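Local coordinates for exported protein (Bacteroides fragilis, PDB 4JX0) that is of unknown function but binds magnesium and carries an N-terminal BT_3987-like domain, followed by a second beta-rich domain, at residues Ile21-Leu29 and Ala158-Tyr166; Phe34-Tyr42 and Lys70-Lys78. All blocks are in the same frame, centred on the assembly; numbering follows the deposited sequence.

Contact 1: residues Ile21-Leu29 and Ala158-Tyr166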
ATOM      1  N   ILE A  21       0.653 -19.931 -24.254  1.00 71.64           N
ATOM      2  CA  ILE A  21      -0.570 -19.314 -24.751  1.00 69.29           C
ATOM      3  C   ILE A  21      -1.631 -19.594 -23.690  1.00 69.10           C
ATOM      4  O   ILE A  21      -1.679 -20.708 -23.169  1.00 69.57           O
ATOM      5  CB  ILE A  21      -0.943 -19.873 -26.156  1.00 73.15           C
ATOM      6  CG1 ILE A  21       0.294 -19.939 -27.100  1.00 74.51           C
ATOM      7  CG2 ILE A  21      -2.042 -19.037 -26.789  1.00 72.65           C
ATOM      8  CD1 ILE A  21       0.035 -20.552 -28.485  1.00 84.18           C
ATOM      9  N   GLU A  22      -2.458 -18.596 -23.346  1.00 61.69           N
ATOM     10  CA  GLU A  22      -3.498 -18.758 -22.324  1.00 60.16           C
ATOM     11  C   GLU A  22      -4.588 -19.678 -22.860  1.00 63.75           C
ATOM     12  O   GLU A  22      -4.866 -19.655 -24.056  1.00 63.69           O
ATOM     13  CB  GLU A  22      -4.072 -17.399 -21.902  1.00 60.32           C
ATOM     14  CG  GLU A  22      -3.077 -16.528 -21.145  1.00 67.43           C
ATOM     15  CD  GLU A  22      -2.151 -15.644 -21.963  1.00 79.93           C
ATOM     16  OE1 GLU A  22      -1.856 -15.992 -23.128  1.00 61.79           O
ATOM     17  OE2 GLU A  22      -1.701 -14.607 -21.427  1.00 76.85           O
ATOM     18  N   GLU A  23      -5.169 -20.525 -22.005  1.00 60.20           N
ATOM     19  CA  GLU A  23      -6.148 -21.520 -22.451  1.00 60.53           C
ATOM     20  C   GLU A  23      -7.375 -20.901 -23.145  1.00 61.66           C
ATOM     21  O   GLU A  23      -7.839 -21.464 -24.133  1.00 61.48           O
ATOM     22  CB  GLU A  23      -6.601 -22.414 -21.275  1.00 62.94           C
ATOM     23  CG  GLU A  23      -7.407 -23.648 -21.683  1.00 79.99           C
ATOM     24  CD  GLU A  23      -6.794 -24.542 -22.750  1.00109.64           C
ATOM     25  OE1 GLU A  23      -5.572 -24.804 -22.680  1.00109.94           O
ATOM     26  OE2 GLU A  23      -7.537 -24.976 -23.663  1.00103.99           O
ATOM     27  N   ASP A  24      -7.884 -19.762 -22.656  1.00 55.92           N
ATOM     28  CA  ASP A  24      -9.075 -19.128 -23.249  1.00 54.68           C
ATOM     29  C   ASP A  24      -8.826 -18.615 -24.676  1.00 56.29           C
ATOM     30  O   ASP A  24      -9.720 -18.742 -25.515  1.00 55.29           O
ATOM     31  CB  ASP A  24      -9.613 -17.985 -22.373  1.00 55.69           C
ATOM     32  CG  ASP A  24      -8.632 -16.864 -22.130  1.00 65.56           C
ATOM     33  OD1 ASP A  24      -7.578 -17.123 -21.503  1.00 67.46           O
ATOM     34  OD2 ASP A  24      -8.919 -15.727 -22.549  1.00 68.88           O
ATOM     35  N   ILE A  25      -7.638 -18.034 -24.953  1.00 51.74           N
ATOM     36  CA  ILE A  25      -7.333 -17.536 -26.297  1.00 50.48           C
ATOM     37  C   ILE A  25      -6.832 -18.709 -27.169  1.00 54.39           C
ATOM     38  O   ILE A  25      -6.978 -18.629 -28.383  1.00 54.29           O
ATOM     39  CB  ILE A  25      -6.385 -16.302 -26.333  1.00 52.13           C
ATOM     40  CG1 ILE A  25      -4.969 -16.630 -25.875  1.00 52.89           C
ATOM     41  CG2 ILE A  25      -6.961 -15.124 -25.545  1.00 51.00           C
ATOM     42  CD1 ILE A  25      -3.989 -16.388 -26.911  1.00 65.31           C
ATOM     43  N   ARG A  26      -6.296 -19.803 -26.571  1.00 50.74           N
ATOM     44  CA  ARG A  26      -5.904 -21.002 -27.328  1.00 51.09           C
ATOM     45  C   ARG A  26      -7.166 -21.672 -27.903  1.00 53.43           C
ATOM     46  O   ARG A  26      -7.108 -22.222 -29.001  1.00 53.52           O
ATOM     47  CB  ARG A  26      -5.114 -21.995 -26.454  1.00 54.75           C
ATOM     48  CG  ARG A  26      -4.471 -23.144 -27.247  1.00 72.61           C
ATOM     49  CD  ARG A  26      -3.932 -24.280 -26.383  1.00 90.45           C
ATOM     50  NE  ARG A  26      -2.473 -24.222 -26.234  1.00104.54           N
ATOM     51  CZ  ARG A  26      -1.808 -23.608 -25.256  1.00121.79           C
ATOM     52  NH1 ARG A  26      -2.466 -22.972 -24.288  1.00110.01           N
ATOM     53  NH2 ARG A  26      -0.479 -23.624 -25.235  1.00110.54           N
ATOM     54  N   GLU A  27      -8.303 -21.610 -27.170  1.00 48.49           N
ATOM     55  CA  GLU A  27      -9.592 -22.136 -27.636  1.00 48.17           C
ATOM     56  C   GLU A  27     -10.106 -21.302 -28.809  1.00 49.01           C
ATOM     57  O   GLU A  27     -10.597 -21.879 -29.772  1.00 49.22           O
ATOM     58  CB  GLU A  27     -10.643 -22.160 -26.510  1.00 50.07           C
ATOM     59  CG  GLU A  27     -10.463 -23.304 -25.526  1.00 66.97           C
ATOM     60  CD  GLU A  27     -11.394 -23.282 -24.325  1.00 99.20           C
ATOM     61  OE1 GLU A  27     -12.386 -22.516 -24.347  1.00 97.20           O
ATOM     62  OE2 GLU A  27     -11.139 -24.047 -23.366  1.00 97.58           O
ATOM     63  N   GLN A  28      -9.989 -19.955 -28.741  1.00 43.15           N
ATOM     64  CA  GLN A  28     -10.391 -19.057 -29.836  1.00 41.87           C
ATOM     65  C   GLN A  28      -9.573 -19.316 -31.093  1.00 44.15           C
ATOM     66  O   GLN A  28     -10.114 -19.244 -32.200  1.00 44.84           O
ATOM     67  CB  GLN A  28     -10.230 -17.575 -29.469  1.00 42.57           C
ATOM     68  CG  GLN A  28     -11.368 -16.964 -28.667  1.00 62.20           C
ATOM     69  CD  GLN A  28     -11.328 -15.455 -28.767  1.00 77.82           C
ATOM     70  OE1 GLN A  28     -11.030 -14.749 -27.788  1.00 70.79           O
ATOM     71  NE2 GLN A  28     -11.636 -14.926 -29.961  1.00 62.67           N
ATOM     72  N   LEU A  29      -8.258 -19.559 -30.933  1.00 38.09           N
ATOM     73  CA  LEU A  29      -7.383 -19.864 -32.068  1.00 37.07           C
ATOM     74  C   LEU A  29      -7.762 -21.211 -32.702  1.00 41.38           C
ATOM     75  O   LEU A  29      -7.576 -21.388 -33.901  1.00 41.35           O
ATOM     76  CB  LEU A  29      -5.902 -19.883 -31.653  1.00 36.50           C
ATOM     77  CG  LEU A  29      -5.275 -18.534 -31.317  1.00 39.33           C
ATOM     78  CD1 LEU A  29      -3.968 -18.733 -30.587  1.00 39.39           C
ATOM     79  CD2 LEU A  29      -5.062 -17.682 -32.563  1.00 40.77           C
ATOM     80  N   ALA A 158      -7.849  -9.089 -34.868  1.00 34.62           N
ATOM     81  CA  ALA A 158      -8.928  -8.614 -34.014  1.00 34.65           C
ATOM     82  C   ALA A 158      -8.544  -8.623 -32.544  1.00 40.33           C
ATOM     83  O   ALA A 158      -7.616  -9.328 -32.148  1.00 39.39           O
ATOM     84  CB  ALA A 158     -10.145  -9.487 -34.220  1.00 35.58           C
ATOM     85  N   ILE A 159      -9.272  -7.852 -31.726  1.00 38.67           N
ATOM     86  CA  ILE A 159      -9.071  -7.867 -30.282  1.00 39.29           C
ATOM     87  C   ILE A 159      -9.789  -9.123 -29.784  1.00 45.00           C
ATOM     88  O   ILE A 159     -10.919  -9.370 -30.212  1.00 44.75           O
ATOM     89  CB  ILE A 159      -9.567  -6.565 -29.602  1.00 42.33           C
ATOM     90  CG1 ILE A 159      -8.692  -5.363 -30.022  1.00 42.89           C
ATOM     91  CG2 ILE A 159      -9.564  -6.711 -28.074  1.00 42.96           C
ATOM     92  CD1 ILE A 159      -9.437  -4.085 -30.059  1.00 53.55           C
ATOM     93  N   ALA A 160      -9.137  -9.935 -28.927  1.00 42.65           N
ATOM     94  CA  ALA A 160      -9.730 -11.183 -28.428  1.00 43.59           C
ATOM     95  C   ALA A 160     -11.040 -10.931 -27.669  1.00 50.83           C
ATOM     96  O   ALA A 160     -11.230  -9.857 -27.091  1.00 50.83           O
ATOM     97  CB  ALA A 160      -8.746 -11.914 -27.531  1.00 44.19           C
ATOM     98  N   ARG A 161     -11.954 -11.916 -27.695  1.00 49.23           N
ATOM     99  CA  ARG A 161     -13.255 -11.812 -27.019  1.00 50.05           C
ATOM    100  C   ARG A 161     -13.033 -11.587 -25.513  1.00 53.45           C
ATOM    101  O   ARG A 161     -13.505 -10.595 -24.950  1.00 52.84           O
ATOM    102  CB  ARG A 161     -14.112 -13.074 -27.292  1.00 52.08           C
ATOM    103  CG  ARG A 161     -14.594 -13.151 -28.741  1.00 62.78           C
ATOM    104  CD  ARG A 161     -15.029 -14.536 -29.180  1.00 71.69           C
ATOM    105  NE  ARG A 161     -15.359 -14.556 -30.609  1.00 83.35           N
ATOM    106  CZ  ARG A 161     -15.773 -15.625 -31.289  1.00 99.23           C
ATOM    107  NH1 ARG A 161     -15.920 -16.798 -30.676  1.00 87.79           N
ATOM    108  NH2 ARG A 161     -16.044 -15.532 -32.586  1.00 84.25           N
ATOM    109  N   THR A 162     -12.239 -12.477 -24.906  1.00 49.07           N
ATOM    110  CA  THR A 162     -11.821 -12.421 -23.507  1.00 47.99           C
ATOM    111  C   THR A 162     -10.452 -11.732 -23.420  1.00 49.66           C
ATOM    112  O   THR A 162      -9.830 -11.510 -24.453  1.00 49.76           O
ATOM    113  CB  THR A 162     -11.755 -13.842 -22.966  1.00 55.05           C
ATOM    114  OG1 THR A 162     -10.888 -14.597 -23.814  1.00 56.01           O
ATOM    115  CG2 THR A 162     -13.121 -14.504 -22.915  1.00 52.44           C
ATOM    116  N   ARG A 163      -9.981 -11.405 -22.206  1.00 43.66           N
ATOM    117  CA  ARG A 163      -8.683 -10.750 -21.958  1.00 41.65           C
ATOM    118  C   ARG A 163      -8.508  -9.428 -22.760  1.00 44.46           C
ATOM    119  O   ARG A 163      -7.411  -9.131 -23.224  1.00 43.86           O
ATOM    120  CB  ARG A 163      -7.507 -11.714 -22.227  1.00 39.35           C
ATOM    121  CG  ARG A 163      -7.493 -12.889 -21.271  1.00 50.75           C
ATOM    122  CD  ARG A 163      -6.319 -13.824 -21.459  1.00 57.46           C
ATOM    123  NE  ARG A 163      -6.201 -14.779 -20.350  1.00 66.50           N
ATOM    124  CZ  ARG A 163      -5.665 -14.519 -19.159  1.00 86.77           C
ATOM    125  NH1 ARG A 163      -5.173 -13.312 -18.891  1.00 78.13           N
ATOM    126  NH2 ARG A 163      -5.610 -15.466 -18.228  1.00 76.52           N
ATOM    127  N   SER A 164      -9.586  -8.640 -22.905  1.00 40.72           N
ATOM    128  CA  SER A 164      -9.566  -7.343 -23.597  1.00 40.10           C
ATOM    129  C   SER A 164      -9.917  -6.170 -22.668  1.00 43.18           C
ATOM    130  O   SER A 164      -9.803  -5.020 -23.100  1.00 41.97           O
ATOM    131  CB  SER A 164     -10.544  -7.352 -24.768  1.00 44.75           C
ATOM    132  OG  SER A 164     -11.871  -7.645 -24.357  1.00 57.19           O
ATOM    133  N   SER A 165     -10.356  -6.444 -21.416  1.00 39.76           N
ATOM    134  CA  SER A 165     -10.737  -5.407 -20.458  1.00 39.17           C
ATOM    135  C   SER A 165     -10.070  -5.643 -19.103  1.00 42.79           C
ATOM    136  O   SER A 165      -9.695  -6.778 -18.777  1.00 42.68           O
ATOM    137  CB  SER A 165     -12.252  -5.360 -20.301  1.00 42.73           C
ATOM    138  OG  SER A 165     -12.783  -6.633 -19.967  1.00 51.22           O
ATOM    139  N   TYR A 166      -9.901  -4.557 -18.332  1.00 38.73           N
ATOM    140  CA  TYR A 166      -9.260  -4.584 -17.016  1.00 38.22           C
ATOM    141  C   TYR A 166      -9.994  -3.684 -16.026  1.00 43.90           C
ATOM    142  O   TYR A 166     -10.577  -2.677 -16.427  1.00 43.03           O
ATOM    143  CB  TYR A 166      -7.803  -4.132 -17.138  1.00 37.91           C
ATOM    144  CG  TYR A 166      -6.898  -4.686 -16.067  1.00 38.50           C
ATOM    145  CD1 TYR A 166      -6.743  -4.033 -14.856  1.00 40.13           C
ATOM    146  CD2 TYR A 166      -6.136  -5.816 -16.293  1.00 39.31           C
ATOM    147  CE1 TYR A 166      -5.883  -4.520 -13.879  1.00 39.83           C
ATOM    148  CE2 TYR A 166      -5.251  -6.295 -15.337  1.00 40.14           C
ATOM    149  CZ  TYR A 166      -5.125  -5.646 -14.129  1.00 46.61           C
ATOM    150  OH  TYR A 166      -4.277  -6.186 -13.198  1.00 47.10           O
TER
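The guanidinium of R163 has E22 CG over one face, 3.6 Å above its plane and offset toward the rim, while D24 OD1 sits at its edge. This is a helix N-terminus packed on a turn at the edge of a beta sheet: helix 23-31 leads into strand 36-41 of the N-terminal domain, whose fold is probably E-set-like, and the turn 160-164 joins strand 157-159 to strand 165-174. The D24 carboxylate grips two neighbouring turn residues. R163 NE donates to D24 OD1 at 3.0 Å with the oxygen only 3° out of the guanidinium plane, a salt bridge that reaches the carboxylate from its syn side. T162 OG1 donates to the anti lone pair of D24 OD2 at 2.6 Å, so both oxygens are taken, which should restrain the carboxylate's rotation. D24 CG lies between its own backbone N and carbonyl carbon (chi1 60°), which directs the carboxylate at the turn.

E22, at the N-cap position, meets R163 through CG. Its OE2 is 4.5 Å from R163 NH1, opposite charges near each other but with no N-H aimed at the oxygen; its other oxygen, OE1, is hydrogen-bonded to Y39 OH. The arginine also makes a cation-pi contact with Y42.

One helical turn after D24, the extended Q28 side chain crosses R161, their amide and guanidinium planes 11° apart. Q28 NE2 rests beside the aliphatic stem, 3.5 Å from R161 CD. Beneath this polar row, toward Y39, I25 CG2 meets A160 CB at 4.2 Å, a small apolar patch that continues onto Y39. Beside A160, the amide oxygen of Q28 tethers the turn's main chain, with R161 N donating to Q28 OE1 at 3.0 Å.

Contact 2: residues Phe34-Tyr42 and Lys70-Lys78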
ATOM      1  N   PHE A  34      -7.730 -18.467 -38.491  1.00 35.56           N
ATOM      2  CA  PHE A  34      -7.483 -17.505 -39.566  1.00 34.90           C
ATOM      3  C   PHE A  34      -7.557 -16.035 -39.094  1.00 38.50           C
ATOM      4  O   PHE A  34      -7.646 -15.132 -39.930  1.00 38.18           O
ATOM      5  CB  PHE A  34      -8.498 -17.764 -40.680  1.00 36.19           C
ATOM      6  CG  PHE A  34      -8.423 -19.198 -41.135  1.00 37.80           C
ATOM      7  CD1 PHE A  34      -7.357 -19.645 -41.906  1.00 40.84           C
ATOM      8  CD2 PHE A  34      -9.333 -20.137 -40.671  1.00 39.60           C
ATOM      9  CE1 PHE A  34      -7.265 -20.984 -42.292  1.00 42.31           C
ATOM     10  CE2 PHE A  34      -9.236 -21.475 -41.054  1.00 43.00           C
ATOM     11  CZ  PHE A  34      -8.207 -21.889 -41.865  1.00 41.33           C
ATOM     12  N   THR A  35      -7.489 -15.798 -37.776  1.00 34.76           N
ATOM     13  CA  THR A  35      -7.494 -14.456 -37.193  1.00 34.25           C
ATOM     14  C   THR A  35      -6.479 -14.388 -36.078  1.00 39.61           C
ATOM     15  O   THR A  35      -6.629 -15.121 -35.094  1.00 40.29           O
ATOM     16  CB  THR A  35      -8.883 -14.092 -36.640  1.00 39.43           C
ATOM     17  OG1 THR A  35      -9.866 -14.358 -37.625  1.00 40.24           O
ATOM     18  CG2 THR A  35      -8.978 -12.632 -36.224  1.00 35.19           C
ATOM     19  N   ASP A  36      -5.449 -13.529 -36.218  1.00 35.48           N
ATOM     20  CA  ASP A  36      -4.479 -13.310 -35.148  1.00 35.31           C
ATOM     21  C   ASP A  36      -5.180 -12.470 -34.105  1.00 36.90           C
ATOM     22  O   ASP A  36      -5.955 -11.589 -34.467  1.00 35.44           O
ATOM     23  CB  ASP A  36      -3.193 -12.624 -35.662  1.00 38.02           C
ATOM     24  CG  ASP A  36      -2.390 -13.472 -36.633  1.00 58.63           C
ATOM     25  OD1 ASP A  36      -2.410 -14.717 -36.495  1.00 61.60           O
ATOM     26  OD2 ASP A  36      -1.746 -12.893 -37.536  1.00 66.82           O
ATOM     27  N   LEU A  37      -5.000 -12.785 -32.825  1.00 33.21           N
ATOM     28  CA  LEU A  37      -5.706 -12.058 -31.773  1.00 32.20           C
ATOM     29  C   LEU A  37      -4.771 -11.143 -31.018  1.00 35.49           C
ATOM     30  O   LEU A  37      -3.632 -11.522 -30.763  1.00 35.23           O
ATOM     31  CB  LEU A  37      -6.380 -13.034 -30.801  1.00 32.31           C
ATOM     32  CG  LEU A  37      -7.337 -14.042 -31.419  1.00 36.97           C
ATOM     33  CD1 LEU A  37      -7.727 -15.100 -30.424  1.00 37.85           C
ATOM     34  CD2 LEU A  37      -8.563 -13.360 -31.973  1.00 37.68           C
ATOM     35  N   VAL A  38      -5.258  -9.935 -30.668  1.00 31.64           N
ATOM     36  CA  VAL A  38      -4.536  -8.941 -29.865  1.00 30.82           C
ATOM     37  C   VAL A  38      -5.243  -8.909 -28.509  1.00 35.05           C
ATOM     38  O   VAL A  38      -6.466  -8.795 -28.462  1.00 34.16           O
ATOM     39  CB  VAL A  38      -4.477  -7.547 -30.536  1.00 33.50           C
ATOM     40  CG1 VAL A  38      -3.646  -6.577 -29.708  1.00 32.85           C
ATOM     41  CG2 VAL A  38      -3.919  -7.652 -31.949  1.00 33.20           C
ATOM     42  N   TYR A  39      -4.501  -9.060 -27.413  1.00 32.54           N
ATOM     43  CA  TYR A  39      -5.123  -9.123 -26.094  1.00 32.55           C
ATOM     44  C   TYR A  39      -4.182  -8.629 -25.001  1.00 37.02           C
ATOM     45  O   TYR A  39      -3.012  -8.347 -25.261  1.00 35.72           O
ATOM     46  CB  TYR A  39      -5.576 -10.576 -25.815  1.00 34.08           C
ATOM     47  CG  TYR A  39      -4.450 -11.588 -25.768  1.00 35.79           C
ATOM     48  CD1 TYR A  39      -3.880 -12.077 -26.938  1.00 38.37           C
ATOM     49  CD2 TYR A  39      -3.995 -12.099 -24.563  1.00 35.94           C
ATOM     50  CE1 TYR A  39      -2.844 -13.006 -26.901  1.00 39.45           C
ATOM     51  CE2 TYR A  39      -2.976 -13.043 -24.515  1.00 37.09           C
ATOM     52  CZ  TYR A  39      -2.409 -13.505 -25.688  1.00 45.15           C
ATOM     53  OH  TYR A  39      -1.385 -14.425 -25.663  1.00 48.80           O
ATOM     54  N   LEU A  40      -4.720  -8.523 -23.781  1.00 34.87           N
ATOM     55  CA  LEU A  40      -3.998  -8.054 -22.602  1.00 35.11           C
ATOM     56  C   LEU A  40      -3.272  -9.213 -21.891  1.00 43.39           C
ATOM     57  O   LEU A  40      -3.892 -10.229 -21.553  1.00 43.47           O
ATOM     58  CB  LEU A  40      -4.988  -7.368 -21.625  1.00 34.54           C
ATOM     59  CG  LEU A  40      -4.894  -5.865 -21.464  1.00 38.08           C
ATOM     60  CD1 LEU A  40      -5.024  -5.178 -22.763  1.00 38.29           C
ATOM     61  CD2 LEU A  40      -6.002  -5.371 -20.552  1.00 39.31           C
ATOM     62  N   GLY A  41      -1.978  -9.029 -21.645  1.00 43.30           N
ATOM     63  CA  GLY A  41      -1.152  -9.989 -20.921  1.00 45.72           C
ATOM     64  C   GLY A  41      -1.141  -9.677 -19.434  1.00 54.01           C
ATOM     65  O   GLY A  41      -0.736  -8.580 -19.042  1.00 54.04           O
ATOM     66  N   TYR A  42      -1.631 -10.608 -18.594  1.00 52.35           N
ATOM     67  CA  TYR A  42      -1.656 -10.413 -17.142  1.00 52.70           C
ATOM     68  C   TYR A  42      -1.834 -11.731 -16.405  1.00 60.06           C
ATOM     69  O   TYR A  42      -2.550 -12.614 -16.883  1.00 61.13           O
ATOM     70  CB  TYR A  42      -2.771  -9.439 -16.716  1.00 53.39           C
ATOM     71  CG  TYR A  42      -4.168  -9.852 -17.129  1.00 55.33           C
ATOM     72  CD1 TYR A  42      -4.706  -9.434 -18.336  1.00 57.56           C
ATOM     73  CD2 TYR A  42      -4.972 -10.618 -16.289  1.00 56.00           C
ATOM     74  CE1 TYR A  42      -5.994  -9.802 -18.722  1.00 58.45           C
ATOM     75  CE2 TYR A  42      -6.257 -11.000 -16.665  1.00 56.95           C
ATOM     76  CZ  TYR A  42      -6.757 -10.610 -17.897  1.00 62.87           C
ATOM     77  OH  TYR A  42      -8.043 -10.932 -18.278  1.00 61.60           O
ATOM     78  N   LYS A  70       0.731  -5.015 -20.370  1.00 37.27           N
ATOM     79  CA  LYS A  70       1.337  -5.744 -21.489  1.00 36.54           C
ATOM     80  C   LYS A  70       0.265  -6.073 -22.527  1.00 40.68           C
ATOM     81  O   LYS A  70      -0.821  -6.519 -22.148  1.00 41.95           O
ATOM     82  CB  LYS A  70       1.991  -7.034 -20.973  1.00 38.49           C
ATOM     83  CG  LYS A  70       2.915  -7.708 -21.973  1.00 51.71           C
ATOM     84  CD  LYS A  70       3.885  -8.692 -21.298  1.00 59.58           C
ATOM     85  CE  LYS A  70       3.238 -10.005 -20.931  1.00 66.07           C
ATOM     86  NZ  LYS A  70       4.181 -10.906 -20.220  1.00 68.94           N
ATOM     87  N   VAL A  71       0.545  -5.843 -23.816  1.00 35.70           N
ATOM     88  CA  VAL A  71      -0.399  -6.143 -24.896  1.00 35.19           C
ATOM     89  C   VAL A  71       0.253  -7.167 -25.797  1.00 40.58           C
ATOM     90  O   VAL A  71       1.268  -6.855 -26.411  1.00 41.44           O
ATOM     91  CB  VAL A  71      -0.832  -4.887 -25.683  1.00 38.39           C
ATOM     92  CG1 VAL A  71      -1.889  -5.242 -26.730  1.00 38.26           C
ATOM     93  CG2 VAL A  71      -1.338  -3.794 -24.746  1.00 37.70           C
ATOM     94  N   LYS A  72      -0.317  -8.381 -25.879  1.00 36.57           N
ATOM     95  CA  LYS A  72       0.227  -9.470 -26.688  1.00 36.41           C
ATOM     96  C   LYS A  72      -0.549  -9.658 -28.007  1.00 38.73           C
ATOM     97  O   LYS A  72      -1.718  -9.300 -28.096  1.00 37.96           O
ATOM     98  CB  LYS A  72       0.176 -10.787 -25.884  1.00 39.15           C
ATOM     99  CG  LYS A  72       0.979 -10.774 -24.587  1.00 48.36           C
ATOM    100  CD  LYS A  72       0.746 -12.015 -23.722  1.00 57.24           C
ATOM    101  CE  LYS A  72       1.489 -13.230 -24.209  1.00 75.57           C
ATOM    102  NZ  LYS A  72       1.273 -14.404 -23.322  1.00 87.79           N
ATOM    103  N   VAL A  73       0.117 -10.245 -29.014  1.00 34.09           N
ATOM    104  CA  VAL A  73      -0.464 -10.651 -30.296  1.00 33.55           C
ATOM    105  C   VAL A  73      -0.096 -12.136 -30.440  1.00 38.45           C
ATOM    106  O   VAL A  73       1.004 -12.528 -30.039  1.00 39.15           O
ATOM    107  CB  VAL A  73      -0.051  -9.774 -31.510  1.00 36.64           C
ATOM    108  CG1 VAL A  73       1.443  -9.828 -31.769  1.00 36.50           C
ATOM    109  CG2 VAL A  73      -0.837 -10.152 -32.764  1.00 36.37           C
ATOM    110  N   THR A  74      -1.027 -12.970 -30.922  1.00 34.03           N
ATOM    111  CA  THR A  74      -0.821 -14.421 -30.962  1.00 34.05           C
ATOM    112  C   THR A  74       0.286 -14.888 -31.928  1.00 40.03           C
ATOM    113  O   THR A  74       0.883 -15.938 -31.689  1.00 40.52           O
ATOM    114  CB  THR A  74      -2.131 -15.121 -31.296  1.00 35.03           C
ATOM    115  OG1 THR A  74      -2.677 -14.549 -32.480  1.00 32.18           O
ATOM    116  CG2 THR A  74      -3.129 -15.019 -30.162  1.00 33.21           C
ATOM    117  N   LYS A  75       0.548 -14.133 -33.000  1.00 36.81           N
ATOM    118  CA  LYS A  75       1.536 -14.491 -34.021  1.00 37.21           C
ATOM    119  C   LYS A  75       2.139 -13.209 -34.591  1.00 41.57           C
ATOM    120  O   LYS A  75       1.424 -12.212 -34.638  1.00 40.71           O
ATOM    121  CB  LYS A  75       0.815 -15.307 -35.120  1.00 39.92           C
ATOM    122  CG  LYS A  75       1.714 -15.926 -36.174  1.00 51.77           C
ATOM    123  CD  LYS A  75       1.057 -17.106 -36.915  1.00 60.57           C
ATOM    124  CE  LYS A  75      -0.326 -16.831 -37.463  1.00 71.98           C
ATOM    125  NZ  LYS A  75      -0.724 -17.821 -38.506  1.00 83.95           N
ATOM    126  N   PRO A  76       3.412 -13.157 -35.036  1.00 38.87           N
ATOM    127  CA  PRO A  76       3.931 -11.891 -35.579  1.00 38.22           C
ATOM    128  C   PRO A  76       3.132 -11.450 -36.794  1.00 42.88           C
ATOM    129  O   PRO A  76       2.797 -12.279 -37.643  1.00 44.32           O
ATOM    130  CB  PRO A  76       5.383 -12.220 -35.925  1.00 40.53           C
ATOM    131  CG  PRO A  76       5.708 -13.419 -35.115  1.00 45.54           C
ATOM    132  CD  PRO A  76       4.446 -14.208 -35.075  1.00 41.08           C
ATOM    133  N   TYR A  77       2.772 -10.158 -36.838  1.00 38.07           N
ATOM    134  CA  TYR A  77       1.930  -9.587 -37.888  1.00 36.35           C
ATOM    135  C   TYR A  77       2.789  -8.809 -38.911  1.00 40.55           C
ATOM    136  O   TYR A  77       3.829  -8.250 -38.560  1.00 39.08           O
ATOM    137  CB  TYR A  77       0.860  -8.699 -37.238  1.00 35.30           C
ATOM    138  CG  TYR A  77      -0.302  -8.370 -38.138  1.00 35.21           C
ATOM    139  CD1 TYR A  77      -1.221  -9.345 -38.508  1.00 36.72           C
ATOM    140  CD2 TYR A  77      -0.548  -7.062 -38.542  1.00 35.38           C
ATOM    141  CE1 TYR A  77      -2.304  -9.045 -39.332  1.00 35.93           C
ATOM    142  CE2 TYR A  77      -1.632  -6.747 -39.354  1.00 35.87           C
ATOM    143  CZ  TYR A  77      -2.516  -7.738 -39.738  1.00 41.17           C
ATOM    144  OH  TYR A  77      -3.546  -7.414 -40.579  1.00 41.01           O
ATOM    145  N   LYS A  78       2.335  -8.811 -40.182  1.00 37.60           N
ATOM    146  CA  LYS A  78       3.002  -8.207 -41.344  1.00 37.66           C
ATOM    147  C   LYS A  78       3.293  -6.690 -41.236  1.00 42.67           C
ATOM    148  O   LYS A  78       4.238  -6.225 -41.869  1.00 42.93           O
ATOM    149  CB  LYS A  78       2.158  -8.446 -42.618  1.00 39.54           C
ATOM    150  CG  LYS A  78       0.843  -7.657 -42.684  1.00 44.84           C
ATOM    151  CD  LYS A  78      -0.151  -8.273 -43.664  1.00 48.58           C
ATOM    152  CE  LYS A  78      -1.451  -7.506 -43.732  1.00 59.73           C
ATOM    153  NZ  LYS A  78      -2.467  -8.195 -44.582  1.00 66.79           N
TER
HETATM  154  O   HOH W   1      -3.234 -16.927 -38.934  1.00 38.33           O
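Strands 36-41 and 70-73 run antiparallel, their axes 4.4 Å apart at closest approach and their directions 143° apart, with V38 facing V73 and L40 facing V71 in non-hydrogen-bonded pairs and Y39 facing K72 in a hydrogen-bonded one. They are neighbours in the mixed sheet of the N-terminal domain, consistent with its E-set-like family, and strand 36-41 has strand 157-159 on its other flank. Y39 N donates to K72 O at 2.9 Å and K72 N returns the bond to Y39 O at 2.8 Å. Where strand 70-73 gives out, T74 keeps the ladder going: its N donates to L37 O, and its hydroxyl stands in for a main-chain carbonyl, accepting the N-H of L37 (L37 N to T74 OG1 2.9 Å).

V38, L40, V71 and V73 share one face of the sheet. There V38 CG1 meets V71 CG1 at 3.7 Å and V38 CG2 reaches V73 CG2, and L148 of strand 142-150 packs against V38, L40 and V71.

The other face carries Y39 and K72. With Y39 CG held between its backbone N and carbonyl carbon (chi1 63°), the ring leans over the neighbouring strand. K72 CB makes a CH-pi contact over that ring, 4.0 Å from its centroid, and the lysine chain runs on beside the ring toward the phenol end. T74 CG2 approaches Y39 CE1 obliquely. The phenol itself is hydrogen-bonded to E22 of the helix.

At the D36 end of the pair, D36 lies across K75. The carboxylate also stands nearly perpendicular to the Y77 ring, with D36 OD2 at the ring's edge. The D36 and K75 charges do not touch directly; one water accepts from K75 NZ at 2.7 Å and donates weakly to D36 OD1.

How the contacts relate
Strand 36-41 ties the two together: in contact 2 it pairs with strand 70-73, and along its other edge it meets segment 158-166 of contact 1, through probable hydrogen bonds from V38 N to A158 O and from L40 N to R163 O, both 2.8 Å. Contact 2 is the more buried, a regular backbone ladder with three valines and one leucine on the face toward L148. Contact 1 is nearer the surface and depends on side-chain charge and amide groups, with little apolar packing. Helix 23-31 covers the Y39 face of the sheet; the centres of the two contacts are about 9 Å apart. Both lie away from the magnesium site of S208, D211, N213, N314 and E315.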